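Long-range contacts in TRAP dicarboxylate transporter, DctP subunit (Anaerococcus prevoti, PDB 4N91), which binds D-glucuronate, in both its alpha and beta forms, probably as the extracytoplasmic solute-binding subunit of a TRAP transporter: residues A[119-124]-A[146-151]; A[47-52]-A[267-272]; A[155-160]-A[230-235]. All coordinates share one frame; numbering follows the deposited sequence. Where two conformers were deposited one is given.

Interaction 1. Residues A[119-124]-A[146-151]; sequences EAYHHV and VTWLDA
Asp150 OD1 is gripped by two donors: the backbone N-H of Gly152 binds it, and a water that bridges to His122 donates to it. This water is 2.6 Å from Asp150 OD1 and stands 2.9 Å from His122 NE2, while it also lies at the edge of the Tyr121 ring, in its plane. The other carboxylate oxygen, Asp150 OD2, comes within 3.3 Å of His122 NE2, with the imidazole and carboxylate planes turned 83° apart. A histidine suits this place because its nitrogen can share the water while its carbon side packs on an aromatic: His122 CD2 touches Trp148 CH2 at 3.6 Å, the two side chains crossing at about a right angle. An alanine in place of His122 would probably leave the water without its imidazole partner and open a gap beside the outer rim of the indole. Trp148 CG lies between its own backbone N and carbonyl carbon (chi1 69°), on a side chain that leaves the strand toward the helix, and its NE1 is hydrogen-bonded to Asp126 OD1. Tyr121 completes the aromatic cluster, its CZ 4.3 Å from Trp148 CZ3, and its hydroxyl shares a second water with Ala151: Tyr121 OH is 2.7 Å from that water, which accepts from Ala151 N. Helix 118-125 is in this way laid against the end of strand 143-149, an outermost strand of the five-stranded sheet; strand 242-247 lies alongside that strand, and the long helix 256-290 meets Trp148 and Asp150 through Arg274 and Trp277.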
loop_
_atom_site.group_PDB
_atom_site.type_symbol
_atom_site.label_atom_id
_atom_site.label_comp_id
_atom_site.label_asym_id
_atom_site.label_seq_id
_atom_site.Cartn_x
_atom_site.Cartn_y
_atom_site.Cartn_z
ATOM N N GLU A 119 -3.525 12.529 9.386
ATOM C CA GLU A 119 -4.718 13.283 9.016
ATOM C C GLU A 119 -4.529 13.956 7.654
ATOM O O GLU A 119 -5.451 13.972 6.833
ATOM C CB GLU A 119 -5.078 14.344 10.072
ATOM C CG GLU A 119 -5.066 13.836 11.494
ATOM C CD GLU A 119 -3.679 13.951 12.124
ATOM O OE1 GLU A 119 -3.207 15.102 12.313
ATOM O OE2 GLU A 119 -3.057 12.912 12.410
ATOM N N ALA A 120 -3.358 14.549 7.414
ATOM C CA ALA A 120 -3.089 15.145 6.102
ATOM C C ALA A 120 -3.240 14.093 5.003
ATOM O O ALA A 120 -3.912 14.309 3.998
ATOM C CB ALA A 120 -1.686 15.760 6.061
ATOM N N TYR A 121 -2.625 12.942 5.233
ATOM C CA TYR A 121 -2.679 11.815 4.325
ATOM C C TYR A 121 -4.118 11.388 3.997
ATOM O O TYR A 121 -4.494 11.269 2.837
ATOM C CB TYR A 121 -1.884 10.678 4.986
ATOM C CG TYR A 121 -1.968 9.323 4.329
ATOM C CD1 TYR A 121 -1.882 9.180 2.954
ATOM C CD2 TYR A 121 -2.078 8.181 5.103
ATOM C CE1 TYR A 121 -1.934 7.920 2.355
ATOM C CE2 TYR A 121 -2.126 6.908 4.528
ATOM C CZ TYR A 121 -2.059 6.789 3.157
ATOM O OH TYR A 121 -2.106 5.553 2.584
ATOM N N HIS A 122 -4.932 11.159 5.021
ATOM C CA HIS A 122 -6.290 10.688 4.796
ATOM C C HIS A 122 -7.105 11.715 4.027
ATOM O O HIS A 122 -7.910 11.360 3.160
ATOM C CB HIS A 122 -6.969 10.392 6.123
ATOM C CG HIS A 122 -6.329 9.278 6.875
ATOM N ND1 HIS A 122 -6.653 8.975 8.179
ATOM C CD2 HIS A 122 -5.375 8.388 6.505
ATOM C CE1 HIS A 122 -5.920 7.955 8.586
ATOM N NE2 HIS A 122 -5.134 7.583 7.593
ATOM N N HIS A 123 -6.899 12.987 4.332
ATOM C CA HIS A 123 -7.653 14.025 3.650
ATOM C C HIS A 123 -7.246 14.129 2.191
ATOM O O HIS A 123 -8.089 14.365 1.335
ATOM C CB HIS A 123 -7.495 15.369 4.351
ATOM C CG HIS A 123 -8.396 15.520 5.534
ATOM N ND1 HIS A 123 -8.022 15.156 6.811
ATOM C CD2 HIS A 123 -9.676 15.954 5.624
ATOM C CE1 HIS A 123 -9.025 15.388 7.642
ATOM N NE2 HIS A 123 -10.040 15.869 6.945
ATOM N N VAL A 124 -5.954 13.955 1.921
ATOM C CA VAL A 124 -5.470 13.905 0.551
ATOM C C VAL A 124 -6.124 12.776 -0.243
ATOM O O VAL A 124 -6.630 13.012 -1.339
ATOM C CB VAL A 124 -3.922 13.810 0.486
ATOM C CG1 VAL A 124 -3.443 13.397 -0.906
ATOM C CG2 VAL A 124 -3.310 15.153 0.880
ATOM N N VAL A 146 -10.451 2.764 -7.953
ATOM C CA VAL A 146 -11.801 3.094 -7.531
ATOM C C VAL A 146 -11.899 3.566 -6.078
ATOM O O VAL A 146 -12.846 4.297 -5.729
ATOM C CB VAL A 146 -12.787 1.929 -7.769
ATOM C CG1 VAL A 146 -12.923 1.659 -9.279
ATOM C CG2 VAL A 146 -12.396 0.687 -6.964
ATOM N N THR A 147 -10.908 3.192 -5.272
ATOM C CA THR A 147 -10.780 3.702 -3.911
ATOM C C THR A 147 -9.399 3.339 -3.382
ATOM O O THR A 147 -8.609 2.713 -4.093
ATOM C CB THR A 147 -11.920 3.206 -2.966
ATOM O OG1 THR A 147 -11.897 3.959 -1.743
ATOM C CG2 THR A 147 -11.795 1.751 -2.665
ATOM N N TRP A 148 -9.121 3.771 -2.158
ATOM C CA TRP A 148 -7.873 3.460 -1.479
ATOM C C TRP A 148 -8.172 2.756 -0.152
ATOM O O TRP A 148 -9.301 2.761 0.353
ATOM C CB TRP A 148 -7.072 4.738 -1.242
ATOM C CG TRP A 148 -7.714 5.670 -0.222
ATOM C CD1 TRP A 148 -8.782 6.521 -0.421
ATOM C CD2 TRP A 148 -7.316 5.853 1.140
ATOM N NE1 TRP A 148 -9.069 7.204 0.744
ATOM C CE2 TRP A 148 -8.176 6.821 1.710
ATOM C CE3 TRP A 148 -6.301 5.302 1.929
ATOM C CZ2 TRP A 148 -8.066 7.225 3.033
ATOM C CZ3 TRP A 148 -6.190 5.714 3.242
ATOM C CH2 TRP A 148 -7.073 6.669 3.781
ATOM N N LEU A 149 -7.140 2.134 0.396
ATOM C CA LEU A 149 -7.225 1.462 1.676
ATOM C C LEU A 149 -6.022 1.882 2.489
ATOM O O LEU A 149 -4.944 2.102 1.928
ATOM C CB LEU A 149 -7.232 -0.062 1.502
ATOM C CG LEU A 149 -8.288 -0.614 0.518
ATOM C CD1 LEU A 149 -8.009 -2.051 0.240
ATOM C CD2 LEU A 149 -9.710 -0.413 0.989
ATOM N N ASP A 150 -6.189 1.957 3.804
ATOM C CA ASP A 150 -5.139 2.407 4.705
ATOM C C ASP A 150 -4.140 1.266 4.948
ATOM O O ASP A 150 -4.530 0.131 5.242
ATOM C CB ASP A 150 -5.776 2.797 6.038
ATOM C CG ASP A 150 -4.918 3.724 6.879
ATOM O OD1 ASP A 150 -3.705 3.881 6.632
ATOM O OD2 ASP A 150 -5.495 4.324 7.829
ATOM N N ALA A 151 -2.860 1.574 4.800
ATOM C CA ALA A 151 -1.780 0.648 5.145
ATOM C C ALA A 151 -0.790 1.326 6.099
ATOM O O ALA A 151 0.380 0.947 6.173
ATOM C CB ALA A 151 -1.087 0.152 3.897
HETATM O O HOH W 1 -0.891 3.591 3.988
HETATM O O HOH W 2 -2.767 5.959 7.877
#

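Interaction 2. Residues A[47-52]-A[267-272]; sequences LGLLAF and KVLNEV
Leu49 and Leu269 lie side by side and point the same way, so that Leu49 CD2 rests against both methyls of Leu269. It is 3.7 Å from Leu269 CD1 and equally near Leu269 CD2. Leu269 has CG anti to its backbone N (chi1 166°), and from there its CD1 methyl presses on the backbone of the facing helix, 3.4 Å from Gly48 C. Glycine fits this spot well: a side-chain carbon on Gly48 would point at the other helix and stand only about 3.1 Å from Leu269 CD1. With nothing there, the backbones come close, Gly48 CA and Leu269 CA lying 4.7 Å apart. The segments run roughly antiparallel, at 149°, and their axes approach to 7.9 Å, a close spacing that small residues make possible. Helix 44-60 and this part of helix 256-290 pack on the five-stranded sheet of one lobe of this periplasmic-binding-protein fold; Leu49 and Phe52 also reach strand 64-69, and Leu269 reaches Leu149 of strand 143-149. Helix 256-290 is an unusually long one, as in other TRAP solute-binding proteins, and runs on well beyond this contact. On the more open flank Ala51 CB points toward the opposite helix and is met by two valines: Val272 CG2 at 3.8 Å and Val268 CG1 at 4.1 Å. The other methyl of Val272, CG1, is anti to its backbone N (chi1 171°) and packs on Gly48 CA. Beta-branched valine gives a short, stiff surface here, a good match for the small alanine and glycine. Phe52 takes part through its CB, against Leu269 CB, while its ring leads away to lie nearly parallel to that of Phe266.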
loop_
_atom_site.group_PDB
_atom_site.type_symbol
_atom_site.label_atom_id
_atom_site.label_comp_id
_atom_site.label_asym_id
_atom_site.label_seq_id
_atom_site.Cartn_x
_atom_site.Cartn_y
_atom_site.Cartn_z
ATOM N N LEU A 47 -11.628 -8.003 5.532
ATOM C CA LEU A 47 -12.873 -7.649 6.209
ATOM C C LEU A 47 -13.612 -6.587 5.398
ATOM O O LEU A 47 -14.830 -6.658 5.254
ATOM C CB LEU A 47 -12.608 -7.146 7.618
ATOM C CG LEU A 47 -11.825 -8.109 8.510
ATOM C CD1 LEU A 47 -11.564 -7.477 9.872
ATOM C CD2 LEU A 47 -12.564 -9.401 8.647
ATOM N N GLY A 48 -12.891 -5.603 4.872
ATOM C CA GLY A 48 -13.521 -4.616 4.009
ATOM C C GLY A 48 -14.112 -5.235 2.748
ATOM O O GLY A 48 -15.219 -4.889 2.299
ATOM N N LEU A 49 -13.374 -6.146 2.138
ATOM C CA LEU A 49 -13.873 -6.754 0.906
ATOM C C LEU A 49 -15.072 -7.665 1.161
ATOM O O LEU A 49 -15.974 -7.760 0.319
ATOM C CB LEU A 49 -12.750 -7.466 0.150
ATOM C CG LEU A 49 -11.701 -6.566 -0.505
ATOM C CD1 LEU A 49 -10.493 -7.347 -0.944
ATOM C CD2 LEU A 49 -12.309 -5.820 -1.687
ATOM N N LEU A 50 -15.118 -8.315 2.318
ATOM C CA LEU A 50 -16.285 -9.101 2.686
ATOM C C LEU A 50 -17.491 -8.157 2.836
ATOM O O LEU A 50 -18.618 -8.504 2.472
ATOM C CB LEU A 50 -16.059 -9.872 3.982
ATOM C CG LEU A 50 -15.111 -11.078 3.896
ATOM C CD1 LEU A 50 -15.017 -11.747 5.255
ATOM C CD2 LEU A 50 -15.579 -12.061 2.833
ATOM N N ALA A 51 -17.261 -6.966 3.372
ATOM C CA ALA A 51 -18.356 -5.979 3.504
ATOM C C ALA A 51 -18.833 -5.502 2.121
ATOM O O ALA A 51 -20.033 -5.361 1.857
ATOM C CB ALA A 51 -17.909 -4.820 4.354
ATOM N N PHE A 52 -17.880 -5.270 1.231
ATOM C CA PHE A 52 -18.170 -4.984 -0.176
ATOM C C PHE A 52 -19.059 -6.065 -0.796
ATOM O O PHE A 52 -20.099 -5.761 -1.417
ATOM C CB PHE A 52 -16.842 -4.870 -0.934
ATOM C CG PHE A 52 -16.980 -4.865 -2.440
ATOM C CD1 PHE A 52 -17.436 -3.746 -3.107
ATOM C CD2 PHE A 52 -16.626 -5.983 -3.182
ATOM C CE1 PHE A 52 -17.562 -3.738 -4.507
ATOM C CE2 PHE A 52 -16.742 -5.975 -4.580
ATOM C CZ PHE A 52 -17.217 -4.858 -5.232
ATOM N N LYS A 267 -17.193 2.494 -1.633
ATOM C CA LYS A 267 -17.164 3.426 -0.523
ATOM C C LYS A 267 -17.266 2.662 0.782
ATOM O O LYS A 267 -16.571 2.950 1.748
ATOM C CB LYS A 267 -18.304 4.428 -0.623
ATOM C CG LYS A 267 -18.201 5.516 0.416
ATOM C CD LYS A 267 -19.374 6.511 0.307
ATOM C CE LYS A 267 -19.563 7.039 -1.115
ATOM N NZ LYS A 267 -20.766 7.931 -1.201
ATOM N N VAL A 268 -18.146 1.675 0.817
ATOM C CA VAL A 268 -18.260 0.820 2.008
ATOM C C VAL A 268 -16.945 0.100 2.297
ATOM O O VAL A 268 -16.516 0.000 3.452
ATOM C CB VAL A 268 -19.407 -0.219 1.850
ATOM C CG1 VAL A 268 -19.371 -1.252 2.973
ATOM C CG2 VAL A 268 -20.742 0.502 1.846
ATOM N N LEU A 269 -16.327 -0.417 1.249
ATOM C CA LEU A 269 -15.017 -1.066 1.339
ATOM C C LEU A 269 -13.996 -0.146 2.011
ATOM O O LEU A 269 -13.316 -0.514 2.966
ATOM C CB LEU A 269 -14.556 -1.413 -0.071
ATOM C CG LEU A 269 -13.103 -1.802 -0.259
ATOM C CD1 LEU A 269 -12.700 -2.960 0.630
ATOM C CD2 LEU A 269 -12.899 -2.162 -1.746
ATOM N N ASN A 270 -13.912 1.075 1.503
ATOM C CA ASN A 270 -12.998 2.069 2.062
ATOM C C ASN A 270 -13.301 2.300 3.548
ATOM O O ASN A 270 -12.404 2.295 4.396
ATOM C CB ASN A 270 -13.123 3.368 1.259
ATOM C CG ASN A 270 -12.343 4.517 1.857
ATOM O OD1 ASN A 270 -12.879 5.324 2.614
ATOM N ND2 ASN A 270 -11.075 4.607 1.512
ATOM N N GLU A 271 -14.564 2.503 3.870
ATOM C CA GLU A 271 -14.955 2.819 5.244
ATOM C C GLU A 271 -14.698 1.680 6.221
ATOM O O GLU A 271 -14.162 1.901 7.308
ATOM C CB GLU A 271 -16.427 3.209 5.283
ATOM C CG GLU A 271 -16.680 4.543 4.562
ATOM C CD GLU A 271 -18.115 4.764 4.203
ATOM O OE1 GLU A 271 -18.904 3.799 4.233
ATOM O OE2 GLU A 271 -18.486 5.934 3.919
ATOM N N VAL A 272 -15.057 0.467 5.829
ATOM C CA VAL A 272 -14.911 -0.684 6.717
ATOM C C VAL A 272 -13.452 -1.044 6.883
ATOM O O VAL A 272 -12.993 -1.258 8.000
ATOM C CB VAL A 272 -15.714 -1.896 6.205
ATOM C CG1 VAL A 272 -15.389 -3.131 7.008
ATOM C CG2 VAL A 272 -17.211 -1.589 6.274
#

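Interaction 3. Residues A[155-160]-A[230-235]; sequences SFYTKD and KYYSYD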
loop_
_atom_site.group_PDB
_atom_site.type_symbol
_atom_site.label_atom_id
_atom_site.label_comp_id
_atom_site.label_asym_id
_atom_site.label_seq_id
_atom_site.Cartn_x
_atom_site.Cartn_y
_atom_site.Cartn_z
ATOM N N SER A 155 8.094 1.588 8.081
ATOM C CA SER A 155 9.319 1.791 8.821
ATOM C C SER A 155 10.202 0.553 8.714
ATOM O O SER A 155 9.685 -0.543 8.513
ATOM C CB SER A 155 8.993 1.979 10.292
ATOM O OG SER A 155 8.410 3.246 10.532
ATOM N N PHE A 156 11.508 0.719 8.962
ATOM C CA PHE A 156 12.465 -0.388 8.881
ATOM C C PHE A 156 12.371 -1.356 10.048
ATOM O O PHE A 156 12.232 -0.955 11.211
ATOM C CB PHE A 156 13.887 0.173 8.781
ATOM C CG PHE A 156 14.145 0.885 7.489
ATOM C CD1 PHE A 156 14.178 0.185 6.312
ATOM C CD2 PHE A 156 14.333 2.268 7.449
ATOM C CE1 PHE A 156 14.373 0.840 5.104
ATOM C CE2 PHE A 156 14.535 2.909 6.260
ATOM C CZ PHE A 156 14.548 2.206 5.086
ATOM N N TYR A 157 12.508 -2.636 9.746
ATOM C CA TYR A 157 12.726 -3.634 10.790
ATOM C C TYR A 157 13.805 -4.594 10.318
ATOM O O TYR A 157 13.946 -4.892 9.132
ATOM C CB TYR A 157 11.448 -4.378 11.177
ATOM C CG TYR A 157 10.589 -4.939 10.047
ATOM C CD1 TYR A 157 9.611 -4.160 9.444
ATOM C CD2 TYR A 157 10.740 -6.252 9.605
ATOM C CE1 TYR A 157 8.794 -4.672 8.447
ATOM C CE2 TYR A 157 9.949 -6.766 8.604
ATOM C CZ TYR A 157 8.965 -5.974 8.032
ATOM O OH TYR A 157 8.140 -6.475 7.047
ATOM N N THR A 158 14.601 -5.053 11.277
ATOM C CA THR A 158 15.764 -5.836 10.985
ATOM C C THR A 158 15.934 -6.959 12.010
ATOM O O THR A 158 15.361 -6.930 13.093
ATOM C CB THR A 158 17.005 -4.941 11.055
ATOM O OG1 THR A 158 16.982 -4.253 12.310
ATOM C CG2 THR A 158 17.024 -3.902 9.928
ATOM N N LYS A 159 16.743 -7.942 11.634
ATOM C CA LYS A 159 17.026 -9.097 12.470
ATOM C C LYS A 159 18.146 -8.886 13.471
ATOM O O LYS A 159 17.981 -9.179 14.660
ATOM C CB LYS A 159 17.381 -10.280 11.549
ATOM C CG LYS A 159 17.728 -11.559 12.290
ATOM C CD LYS A 159 17.783 -12.723 11.312
ATOM C CE LYS A 159 17.994 -14.049 12.018
ATOM N NZ LYS A 159 19.289 -14.040 12.721
ATOM N N ASP A 160 19.298 -8.447 12.986
ATOM C CA ASP A 160 20.535 -8.530 13.769
ATOM C C ASP A 160 20.943 -7.252 14.429
ATOM O O ASP A 160 21.496 -7.286 15.522
ATOM C CB ASP A 160 21.693 -9.000 12.891
ATOM C CG ASP A 160 21.599 -10.484 12.553
ATOM O OD1 ASP A 160 21.018 -11.243 13.365
ATOM O OD2 ASP A 160 22.092 -10.878 11.475
ATOM N N LYS A 230 13.258 -8.546 15.309
ATOM C CA LYS A 230 12.787 -8.017 16.572
ATOM C C LYS A 230 13.136 -6.554 16.807
ATOM O O LYS A 230 12.924 -6.055 17.906
ATOM C CB LYS A 230 13.334 -8.826 17.753
ATOM C CG LYS A 230 13.210 -10.336 17.653
ATOM C CD LYS A 230 11.803 -10.797 17.909
ATOM C CE LYS A 230 11.796 -12.326 18.101
ATOM N NZ LYS A 230 10.450 -12.854 17.907
ATOM N N TYR A 231 13.730 -5.892 15.814
ATOM C CA TYR A 231 14.009 -4.460 15.928
ATOM C C TYR A 231 13.154 -3.708 14.908
ATOM O O TYR A 231 13.389 -3.809 13.705
ATOM C CB TYR A 231 15.475 -4.143 15.670
ATOM C CG TYR A 231 16.441 -4.830 16.610
ATOM C CD1 TYR A 231 16.579 -4.414 17.932
ATOM C CD2 TYR A 231 17.223 -5.877 16.178
ATOM C CE1 TYR A 231 17.466 -5.044 18.778
ATOM C CE2 TYR A 231 18.107 -6.520 17.033
ATOM C CZ TYR A 231 18.212 -6.109 18.325
ATOM O OH TYR A 231 19.138 -6.735 19.152
ATOM N N TYR A 232 12.180 -2.956 15.398
ATOM C CA TYR A 232 11.301 -2.183 14.532
ATOM C C TYR A 232 11.496 -0.726 14.871
ATOM O O TYR A 232 11.198 -0.299 15.985
ATOM C CB TYR A 232 9.847 -2.605 14.698
ATOM C CG TYR A 232 8.868 -1.950 13.724
ATOM C CD1 TYR A 232 8.401 -0.673 13.928
ATOM C CD2 TYR A 232 8.394 -2.636 12.621
ATOM C CE1 TYR A 232 7.495 -0.079 13.063
ATOM C CE2 TYR A 232 7.499 -2.035 11.727
ATOM C CZ TYR A 232 7.049 -0.749 11.976
ATOM O OH TYR A 232 6.172 -0.149 11.126
ATOM N N SER A 233 11.999 0.032 13.901
ATOM C CA SER A 233 12.445 1.397 14.118
ATOM C C SER A 233 11.587 2.415 13.340
ATOM O O SER A 233 11.621 2.445 12.121
ATOM C CB SER A 233 13.910 1.519 13.705
ATOM O OG SER A 233 14.387 2.846 13.877
ATOM N N TYR A 234 10.850 3.250 14.064
ATOM C CA TYR A 234 9.846 4.123 13.490
ATOM C C TYR A 234 10.411 5.332 12.751
ATOM O O TYR A 234 10.219 6.486 13.172
ATOM C CB TYR A 234 8.897 4.586 14.587
ATOM C CG TYR A 234 7.783 3.621 14.979
ATOM C CD1 TYR A 234 6.666 3.467 14.169
ATOM C CD2 TYR A 234 7.812 2.910 16.164
ATOM C CE1 TYR A 234 5.640 2.637 14.511
ATOM C CE2 TYR A 234 6.776 2.051 16.510
ATOM C CZ TYR A 234 5.681 1.942 15.678
ATOM O OH TYR A 234 4.636 1.138 16.026
ATOM N N ASP A 235 11.106 5.072 11.657
ATOM C CA ASP A 235 11.570 6.160 10.815
ATOM C C ASP A 235 10.417 6.705 9.958
ATOM O O ASP A 235 10.480 7.837 9.486
ATOM C CB ASP A 235 12.740 5.727 9.954
ATOM C CG ASP A 235 12.346 4.736 8.892
ATOM O OD1 ASP A 235 11.870 3.656 9.278
ATOM O OD2 ASP A 235 12.517 5.032 7.681
HETATM O O HOH W 3 5.749 2.677 10.845
HETATM O O HOH W 4 15.646 -1.684 13.263
HETATM O O HOH W 5 15.717 -9.955 15.742
HETATM O O HOH W 6 20.519 -8.661 18.331
#
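Strands 154-158 and 231-238 are the two inner neighbours of a four-stranded mixed sheet in the second lobe of the binding protein, and here they run antiparallel. Tyr231 and Thr158 form a hydrogen-bonded pair: Thr158 N donates to Tyr231 O at 3.0 Å, and the return bond from Tyr231 N is weak. Further along, Ser233 N gives an almost straight bond to Phe156 O at 2.9 Å. Phe156 N turns instead to a side chain, bonding Asp235 OD1 at 3.0 Å; an aspartate suits this place because its carboxylate reaches that N-H. Ser233 O is meanwhile engaged by Asp235 N, in an inverse gamma turn centred on Tyr234. Tyr157 and Tyr232, a non-hydrogen-bonded pair, meet rim to rim with planes only 11° apart, Tyr157 CD1 lying 3.7 Å from Tyr232 CD2. Tyr232 CG is anti to its backbone N (chi1 -174°), and from there the long, flat ring also reaches Ser155 CB. Their hydroxyls are tied elsewhere, Tyr157 OH to His225 and Tyr232 OH to the carbonyl of the sugar-binding Asn215; a water also links Tyr232 OH to Ser155 OG, which itself bonds Met236 N. Asp235 OD1 accepts from Phe156 N and OD2 is hydrogen-bonded to His237 ND1, which would suit an ionised carboxylate that takes the place of a backbone acceptor beside the inverse gamma turn.

In the fold
Interactions 1 and 2 share one lobe and touch, their centres 14 Å apart: Asn270 ND2 of segment 267-272 probably bonds Trp148 O at 2.8 Å, and Leu149 CD2 packs on Leu269 CG at 3.9 Å. Interaction 3 lies in the other lobe, its centre 24 Å from that of interaction 1 and 30 Å from that of interaction 2, yet 146-151 runs on almost directly into 155-160, so the chain passes from one sheet to the other there. The glucuronate site borders this crossing. Ala151 belongs to the pocket, and its carbonyl bonds Asn216; the side chain of Tyr157 is about 7 Å from the sugar, and that of Leu49 about 11 Å.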